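Local coordinates for NK CELL activating receptor (PDB 1HKF), which acts as a cytotoxicity-activating receptor of natural killer cells that may contribute to tumour cell lysis, this chain being its extracellular V-type immunoglobulin domain, at residues E42-C47 with G82-T87; L53-L58 with W100-R105; T70-I75 with E93-H98. All coordinates share one frame; numbering follows the deposited sequence.

Contact 1 of 3, residues E42-C47 with G82-T87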
# COMPACT_ATOMS: atom_id res chain seq x y z
N GLU A 42 5.67 -4.74 22.92
CA GLU A 42 6.50 -3.64 22.44
C GLU A 42 5.69 -2.62 21.62
O GLU A 42 5.07 -2.98 20.59
CB GLU A 42 7.63 -4.19 21.59
CG GLU A 42 8.66 -5.12 22.34
CD GLU A 42 9.82 -5.54 21.42
OE1 GLU A 42 9.64 -6.43 20.52
OE2 GLU A 42 10.92 -4.95 21.57
N LYS A 43 5.66 -1.37 22.05
CA LYS A 43 4.97 -0.38 21.26
C LYS A 43 5.61 -0.27 19.85
O LYS A 43 6.83 -0.44 19.69
CB LYS A 43 4.99 0.95 21.96
CG LYS A 43 4.22 0.83 23.23
CD LYS A 43 4.13 2.13 23.96
CE LYS A 43 3.21 1.92 25.17
NZ LYS A 43 2.91 3.29 25.73
N LYS A 44 4.79 -0.01 18.84
CA LYS A 44 5.29 0.09 17.45
C LYS A 44 5.09 1.53 17.04
O LYS A 44 4.07 2.14 17.41
CB LYS A 44 4.48 -0.86 16.57
CG LYS A 44 4.37 -2.33 17.13
CD LYS A 44 5.76 -2.96 17.25
CE LYS A 44 5.70 -4.47 17.48
NZ LYS A 44 4.78 -4.78 18.65
N GLY A 45 6.04 2.11 16.32
CA GLY A 45 5.88 3.52 15.94
C GLY A 45 6.37 3.74 14.52
O GLY A 45 7.14 2.95 13.99
N TRP A 46 5.89 4.83 13.93
CA TRP A 46 6.28 5.24 12.57
C TRP A 46 6.63 6.72 12.74
O TRP A 46 5.84 7.49 13.30
CB TRP A 46 5.10 5.11 11.60
CG TRP A 46 5.36 5.55 10.13
CD1 TRP A 46 4.72 6.58 9.46
CD2 TRP A 46 6.20 4.90 9.15
NE1 TRP A 46 5.09 6.59 8.13
CE2 TRP A 46 5.99 5.58 7.91
CE3 TRP A 46 7.10 3.80 9.19
CZ2 TRP A 46 6.65 5.20 6.72
CZ3 TRP A 46 7.75 3.43 8.03
CH2 TRP A 46 7.52 4.13 6.78
N CYS A 47 7.81 7.13 12.28
CA CYS A 47 8.15 8.54 12.44
C CYS A 47 8.93 9.01 11.24
O CYS A 47 9.52 8.23 10.51
CB CYS A 47 8.95 8.75 13.73
SG CYS A 47 10.46 7.74 13.67
N GLY A 82 3.40 -11.55 13.81
CA GLY A 82 4.82 -11.26 13.69
C GLY A 82 5.18 -9.99 12.92
O GLY A 82 6.32 -9.83 12.50
N PHE A 83 4.21 -9.10 12.70
CA PHE A 83 4.55 -7.84 12.01
C PHE A 83 3.44 -6.87 12.21
O PHE A 83 2.35 -7.28 12.62
CB PHE A 83 4.72 -8.05 10.48
CG PHE A 83 3.44 -8.46 9.76
CD1 PHE A 83 3.11 -9.80 9.61
CD2 PHE A 83 2.59 -7.49 9.22
CE1 PHE A 83 1.91 -10.19 8.91
CE2 PHE A 83 1.42 -7.83 8.53
CZ PHE A 83 1.07 -9.19 8.37
N PHE A 84 3.74 -5.60 12.00
CA PHE A 84 2.73 -4.55 12.03
C PHE A 84 2.76 -3.87 10.66
O PHE A 84 3.73 -3.99 9.89
CB PHE A 84 2.93 -3.53 13.12
CG PHE A 84 4.18 -2.71 13.02
CD1 PHE A 84 5.39 -3.21 13.48
CD2 PHE A 84 4.12 -1.37 12.62
CE1 PHE A 84 6.52 -2.41 13.55
CE2 PHE A 84 5.25 -0.54 12.68
CZ PHE A 84 6.48 -1.08 13.16
N THR A 85 1.66 -3.20 10.33
CA THR A 85 1.53 -2.54 9.05
C THR A 85 1.17 -1.11 9.26
O THR A 85 0.19 -0.83 9.94
CB THR A 85 0.36 -3.12 8.23
OG1 THR A 85 0.57 -4.52 7.99
CG2 THR A 85 0.26 -2.37 6.90
N VAL A 86 1.96 -0.21 8.70
CA VAL A 86 1.65 1.21 8.75
C VAL A 86 0.90 1.58 7.43
O VAL A 86 1.28 1.12 6.34
CB VAL A 86 2.95 2.05 8.78
CG1 VAL A 86 2.62 3.58 8.79
CG2 VAL A 86 3.77 1.66 10.02
N THR A 87 -0.15 2.40 7.52
CA THR A 87 -0.88 2.86 6.34
C THR A 87 -0.86 4.39 6.37
O THR A 87 -1.08 4.98 7.41
CB THR A 87 -2.34 2.35 6.32
OG1 THR A 87 -2.34 0.92 6.26
CG2 THR A 87 -3.07 2.83 5.05

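Contact 2 of 3, residues L53-L58 with W100-R105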
# COMPACT_ATOMS: atom_id res chain seq x y z
N LEU A 53 19.23 13.21 14.11
CA LEU A 53 19.01 12.71 15.43
C LEU A 53 17.62 13.04 15.96
O LEU A 53 17.40 13.01 17.18
CB LEU A 53 20.05 13.28 16.40
CG LEU A 53 21.50 12.86 16.16
CD1 LEU A 53 22.43 13.58 17.12
CD2 LEU A 53 21.65 11.35 16.31
N VAL A 54 16.68 13.37 15.07
CA VAL A 54 15.27 13.66 15.42
C VAL A 54 14.34 12.98 14.43
O VAL A 54 14.40 13.24 13.23
CB VAL A 54 15.01 15.16 15.39
CG1 VAL A 54 13.61 15.49 15.88
CG2 VAL A 54 16.03 15.91 16.22
N CYS A 55 13.47 12.13 14.95
CA CYS A 55 12.48 11.42 14.15
C CYS A 55 11.17 11.72 14.86
O CYS A 55 10.94 11.24 15.98
CB CYS A 55 12.74 9.90 14.14
SG CYS A 55 11.86 8.98 12.79
N ILE A 56 10.33 12.52 14.22
CA ILE A 56 9.03 12.94 14.74
C ILE A 56 7.97 11.82 14.63
O ILE A 56 7.69 11.30 13.53
CB ILE A 56 8.58 14.14 13.95
CG1 ILE A 56 9.64 15.23 14.11
CG2 ILE A 56 7.15 14.53 14.34
CD1 ILE A 56 9.13 16.61 13.87
N ARG A 57 7.37 11.47 15.77
CA ARG A 57 6.39 10.39 15.82
C ARG A 57 5.12 10.76 15.10
O ARG A 57 4.53 11.77 15.42
CB ARG A 57 6.03 10.05 17.26
CG ARG A 57 5.17 8.79 17.40
CD ARG A 57 5.98 7.54 17.05
NE ARG A 57 7.09 7.33 18.00
CZ ARG A 57 6.91 6.90 19.26
NH1 ARG A 57 5.69 6.64 19.72
NH2 ARG A 57 7.95 6.74 20.07
N LEU A 58 4.70 9.93 14.16
CA LEU A 58 3.48 10.22 13.41
C LEU A 58 2.30 9.39 13.93
O LEU A 58 1.18 9.86 13.99
CB LEU A 58 3.72 9.95 11.92
CG LEU A 58 4.82 10.87 11.32
CD1 LEU A 58 5.03 10.59 9.88
CD2 LEU A 58 4.41 12.29 11.49
N TRP A 100 11.12 5.90 9.56
CA TRP A 100 11.55 4.67 10.24
C TRP A 100 10.34 4.05 10.90
O TRP A 100 9.51 4.75 11.46
CB TRP A 100 12.49 4.94 11.42
CG TRP A 100 13.82 5.54 11.14
CD1 TRP A 100 14.08 6.85 10.89
CD2 TRP A 100 15.06 4.86 11.15
NE1 TRP A 100 15.43 7.03 10.75
CE2 TRP A 100 16.05 5.82 10.90
CE3 TRP A 100 15.44 3.53 11.34
CZ2 TRP A 100 17.42 5.49 10.85
CZ3 TRP A 100 16.80 3.19 11.29
CH2 TRP A 100 17.77 4.17 11.04
N CYS A 101 10.24 2.74 10.81
CA CYS A 101 9.23 2.07 11.59
C CYS A 101 10.14 1.60 12.80
O CYS A 101 11.25 1.10 12.60
CB CYS A 101 8.60 0.92 10.82
SG CYS A 101 9.77 -0.39 10.50
N ARG A 102 9.71 1.90 14.02
CA ARG A 102 10.46 1.54 15.22
C ARG A 102 9.66 0.67 16.19
O ARG A 102 8.44 0.73 16.23
CB ARG A 102 10.95 2.79 15.91
CG ARG A 102 12.09 3.43 15.20
CD ARG A 102 12.47 4.76 15.81
NE ARG A 102 13.70 5.24 15.21
CZ ARG A 102 14.22 6.44 15.42
NH1 ARG A 102 13.60 7.30 16.22
NH2 ARG A 102 15.36 6.77 14.82
N ILE A 103 10.36 -0.16 16.94
CA ILE A 103 9.78 -1.10 17.91
C ILE A 103 10.53 -0.80 19.22
O ILE A 103 11.76 -0.88 19.26
CB ILE A 103 10.03 -2.53 17.45
CG1 ILE A 103 9.54 -2.70 16.03
CG2 ILE A 103 9.38 -3.49 18.38
CD1 ILE A 103 9.68 -4.10 15.47
N TYR A 104 9.76 -0.44 20.25
CA TYR A 104 10.23 0.01 21.57
C TYR A 104 10.05 -1.02 22.70
O TYR A 104 8.98 -1.64 22.84
CB TYR A 104 9.49 1.28 21.97
CG TYR A 104 9.58 2.37 20.93
CD1 TYR A 104 10.66 3.24 20.91
CD2 TYR A 104 8.58 2.52 19.95
CE1 TYR A 104 10.77 4.24 19.94
CE2 TYR A 104 8.67 3.51 18.96
CZ TYR A 104 9.77 4.36 18.96
OH TYR A 104 9.89 5.32 17.99
N ARG A 105 11.09 -1.20 23.51
CA ARG A 105 11.08 -2.15 24.63
C ARG A 105 10.28 -1.61 25.84
O ARG A 105 10.28 -0.40 26.10
CB ARG A 105 12.54 -2.54 25.02
CG ARG A 105 13.35 -3.27 23.93
CD ARG A 105 14.56 -4.00 24.51
NE ARG A 105 15.51 -4.47 23.48
CZ ARG A 105 16.44 -3.70 22.91
NH1 ARG A 105 16.56 -2.42 23.26
NH2 ARG A 105 17.24 -4.20 21.99

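Contact 3 of 3, residues T70-I75 with E93-H98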
# COMPACT_ATOMS: atom_id res chain seq x y z
N THR A 70 -5.06 8.45 14.26
CA THR A 70 -4.29 9.73 14.17
C THR A 70 -4.16 10.28 12.73
O THR A 70 -3.09 10.33 12.12
CB THR A 70 -2.84 9.72 14.91
OG1 THR A 70 -1.83 9.15 14.07
CG2 THR A 70 -2.90 8.96 16.24
N SER A 71 -5.31 10.71 12.20
CA SER A 71 -5.39 11.30 10.88
C SER A 71 -5.07 10.31 9.78
O SER A 71 -5.51 9.16 9.79
CB SER A 71 -4.44 12.49 10.78
OG SER A 71 -4.31 12.93 9.44
N ARG A 72 -4.32 10.81 8.83
CA ARG A 72 -3.98 10.01 7.64
C ARG A 72 -3.15 8.75 7.93
O ARG A 72 -2.98 7.89 7.05
CB ARG A 72 -3.29 10.91 6.63
CG ARG A 72 -3.87 12.31 6.48
CD ARG A 72 -2.92 13.26 5.75
NE ARG A 72 -2.09 12.57 4.76
CZ ARG A 72 -0.81 12.78 4.57
NH1 ARG A 72 -0.15 13.67 5.31
NH2 ARG A 72 -0.16 12.08 3.63
N PHE A 73 -2.60 8.65 9.14
CA PHE A 73 -1.72 7.52 9.49
C PHE A 73 -2.28 6.52 10.46
O PHE A 73 -2.88 6.90 11.46
CB PHE A 73 -0.41 8.02 10.10
CG PHE A 73 0.08 9.33 9.56
CD1 PHE A 73 0.80 9.34 8.39
CD2 PHE A 73 -0.18 10.53 10.20
CE1 PHE A 73 1.27 10.55 7.85
CE2 PHE A 73 0.27 11.74 9.68
CZ PHE A 73 0.99 11.75 8.51
N THR A 74 -2.10 5.23 10.19
CA THR A 74 -2.60 4.25 11.15
C THR A 74 -1.65 3.08 11.19
O THR A 74 -0.84 2.95 10.31
CB THR A 74 -3.96 3.71 10.75
OG1 THR A 74 -3.84 3.01 9.50
CG2 THR A 74 -4.94 4.88 10.61
N ILE A 75 -1.78 2.24 12.22
CA ILE A 75 -0.96 1.06 12.34
C ILE A 75 -1.86 -0.08 12.76
O ILE A 75 -2.77 0.09 13.53
CB ILE A 75 0.19 1.19 13.44
CG1 ILE A 75 1.35 2.02 12.90
CG2 ILE A 75 0.74 -0.21 13.84
CD1 ILE A 75 2.39 2.40 13.97
N GLU A 93 3.08 15.34 -2.03
CA GLU A 93 4.48 15.53 -2.36
C GLU A 93 5.34 15.76 -1.11
O GLU A 93 6.46 15.23 -1.02
CB GLU A 93 4.60 16.72 -3.32
CG GLU A 93 6.01 17.04 -3.84
CD GLU A 93 6.08 18.41 -4.56
OE1 GLU A 93 6.63 19.40 -3.98
OE2 GLU A 93 5.56 18.48 -5.70
N GLU A 94 4.80 16.53 -0.16
CA GLU A 94 5.44 16.89 1.08
C GLU A 94 5.67 15.74 2.03
O GLU A 94 6.35 15.91 3.04
CB GLU A 94 4.64 17.93 1.84
CG GLU A 94 4.63 19.30 1.22
CD GLU A 94 3.69 19.40 0.03
OE1 GLU A 94 2.90 18.44 -0.19
OE2 GLU A 94 3.74 20.46 -0.67
N ASP A 95 5.07 14.59 1.74
CA ASP A 95 5.28 13.44 2.58
C ASP A 95 6.62 12.80 2.24
O ASP A 95 7.10 11.91 2.96
CB ASP A 95 4.18 12.40 2.41
CG ASP A 95 2.83 12.87 2.92
OD1 ASP A 95 2.79 13.60 3.96
OD2 ASP A 95 1.83 12.49 2.26
N SER A 96 7.22 13.22 1.15
CA SER A 96 8.47 12.65 0.69
C SER A 96 9.50 12.85 1.76
O SER A 96 9.52 13.87 2.44
CB SER A 96 8.92 13.31 -0.62
OG SER A 96 8.26 12.72 -1.75
N GLY A 97 10.38 11.87 1.92
CA GLY A 97 11.39 12.02 2.97
C GLY A 97 11.78 10.68 3.58
O GLY A 97 11.38 9.61 3.07
N HIS A 98 12.57 10.74 4.65
CA HIS A 98 13.06 9.52 5.33
C HIS A 98 12.14 9.23 6.50
O HIS A 98 11.73 10.13 7.21
CB HIS A 98 14.49 9.74 5.86
CG HIS A 98 15.55 9.57 4.82
ND1 HIS A 98 16.23 10.63 4.27
CD2 HIS A 98 15.99 8.46 4.17
CE1 HIS A 98 17.04 10.20 3.32
NE2 HIS A 98 16.91 8.88 3.23

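Contact 1 of 3, residues E42-C47 with G82-T87
Between the two sheets of the V-type immunoglobulin sandwich, strands 43-47 and 83-87 meet through two pairs in which an aliphatic group lies over a ring face, Lys44 over Phe84 and Val86 over Trp46. The two short strand axes approach to 8.6 Å and run roughly the same way, 32° apart, which is the spacing of facing sheets and not of paired strands. Every residue that touches is buried, and the attraction is carried by carbon against ring. Lys44 lays its aliphatic stem over Phe84: CB stands 3.7 Å from the centroid of the Phe84 ring, 1° off the ring normal, while Lys44 CD lies farther out, 3.8 Å from Phe84 CD1. Bends at chi2 and chi4 then turn the chain away from the ring and bring Lys44 NZ to the backbone oxygen of Glu42, two residues earlier in the chain, 2.7 Å from Glu42 O and in the carbonyl plane. Asp77 forms a salt bridge with the same ammonium group and Tyr34 a cation-pi contact, so the charge of this buried lysine is probably offset although its stem serves as hydrophobic filling. One step along, Val86 sets a methyl against the indole: CG1 is 3.6 Å from the centroid of the five-membered ring of Trp46, over its face. The second methyl, Val86 CG2, sits beyond the rim, beside Trp46 CB and 4.0 Å from Trp46 CE3. With its CG anti to the backbone N (chi1 178°), Trp46 extends its ring across the valine at about a right angle. Trp46 also touches Cys101, whose disulfide to Cys32 ties the sheets together. A tryptophan on the third strand packed beside this intersheet cystine is the hallmark core of the immunoglobulin fold.

Contact 2 of 3, residues L53-L58 with W100-R105
Cys55 and Arg57 of strand 54-58 reach across the intervening strand 43-49 to meet Trp100, Arg102 and Tyr104 of strand 100-104, all within the five-stranded sheet of the V-type fold. The two segments are not neighbours in that sheet: the short segment axes come no closer than 9.5 Å and are 80° apart. The tight part surrounds Cys55. Its sulfur, bonded to Cys47 of the intervening strand, lies 3.6 Å from Trp100 CD1 and meets the indole at a slant in a sulfur-aromatic contact. Trp100 NE1 is bound to Glu49, which gives the ring a polar hold outside the contact. Cys55 CB presses on the end of the extended Arg102 chain, 3.4 Å from NH1, with the sulfur over one face of the same guanidinium. Arg102 NH2 in turn stands 4.0 Å above the plane of the Trp100 ring, toward its rim, so cystine, guanidinium and indole form one compact cluster.

The other side is more open to solvent, because Arg57 is exposed, though its end rests closely on buried Tyr104. Arg57 starts out beside the contact, and bends at chi2 and chi3 curl its end back to Tyr104, whose side chain comes from the opposite direction. Arg57 NH1 is held by Thr60. The two arginines, 6.7 Å apart from Arg57 NE to Arg102 NH1, are like charges near each other, which may make this spot locally positive. Guanidinium and phenol planes are inclined by 34°, and Tyr104 CE2 lies 3.5 Å above the guanidinium plane of Arg57, near its rim.

Contact 3 of 3, residues T70-I75 with E93-H98
Asp95 OD2 is gripped by two donors, the side-chain NH2 of Arg72 and the backbone N of Arg92. The Arg72 NH2 to Asp95 OD2 distance refines to 2.5 Å, shorter than expected for such a bond, so its exact value is doubtful, though the pairing itself is not. Beside it Arg72 NH1 donates to Asp95 OD1 at 3.2 Å with an N-H...O angle of 153°, reaching that oxygen on its syn side and only slightly out of the carboxylate plane. Two roughly side-by-side bonds make this a bidentate salt bridge, with the guanidinium edge turned to the carboxylate and the two planes 18° apart. The side chains extend toward each other from opposite directions, spanning a gap of 11.1 Å between the CA atoms of Arg72 and Asp95. A kink at chi3 of Arg72 (32°) swings its terminal group into line with the acid. The bond from Arg72 NE to Thr89 O, together with the bridge itself, fixes its rotation, while Phe73 CE1 loosely covers one face, 4.2 Å above the guanidinium plane of Arg72. Arg92 brings a second positive charge close to NH1, which the buried carboxylate of Asp95 would help to offset.

The backbone supports both ends. Arg72 belongs to a type II' turn from Thr70 to Phe73 that leads into strand 73-75, while Asp95 closes a 3-10 turn in which Ser96 N bonds to Glu93 O at 3.1 Å. Asp95 O also receives Tyr99 OH, the hydrogen bond of a tyrosine corner at the start of strand 97-104. An arginine just before strand D (73-78), paired with the aspartate of the Asp-x-Gly-x-Tyr-x-Cys sequence, is the classic salt bridge of V-set immunoglobulin domains.

In the fold
The three contacts lie in one V-type domain. The centre of contact 1 is about 10 Å from that of contact 2 and about 13 Å from that of contact 3; contacts 2 and 3 are also about 13 Å apart. Contact 1 spans the two sheets in the interior, contact 2 stays within the five-stranded sheet, and contact 3 bridges the sheets near one end. Along the chain, contact 3 is nested inside contact 2, and contact 1 interleaves with both. The Cys47-Cys55 disulfide couples contacts 1 and 2, strand 97-104 carries contact 2 and the turn leading into it contact 3, and neighbouring strands 73-78 and 83-88 link contacts 3 and 1, so they join both sheets of this receptor's extracellular immunoglobulin domain at several levels.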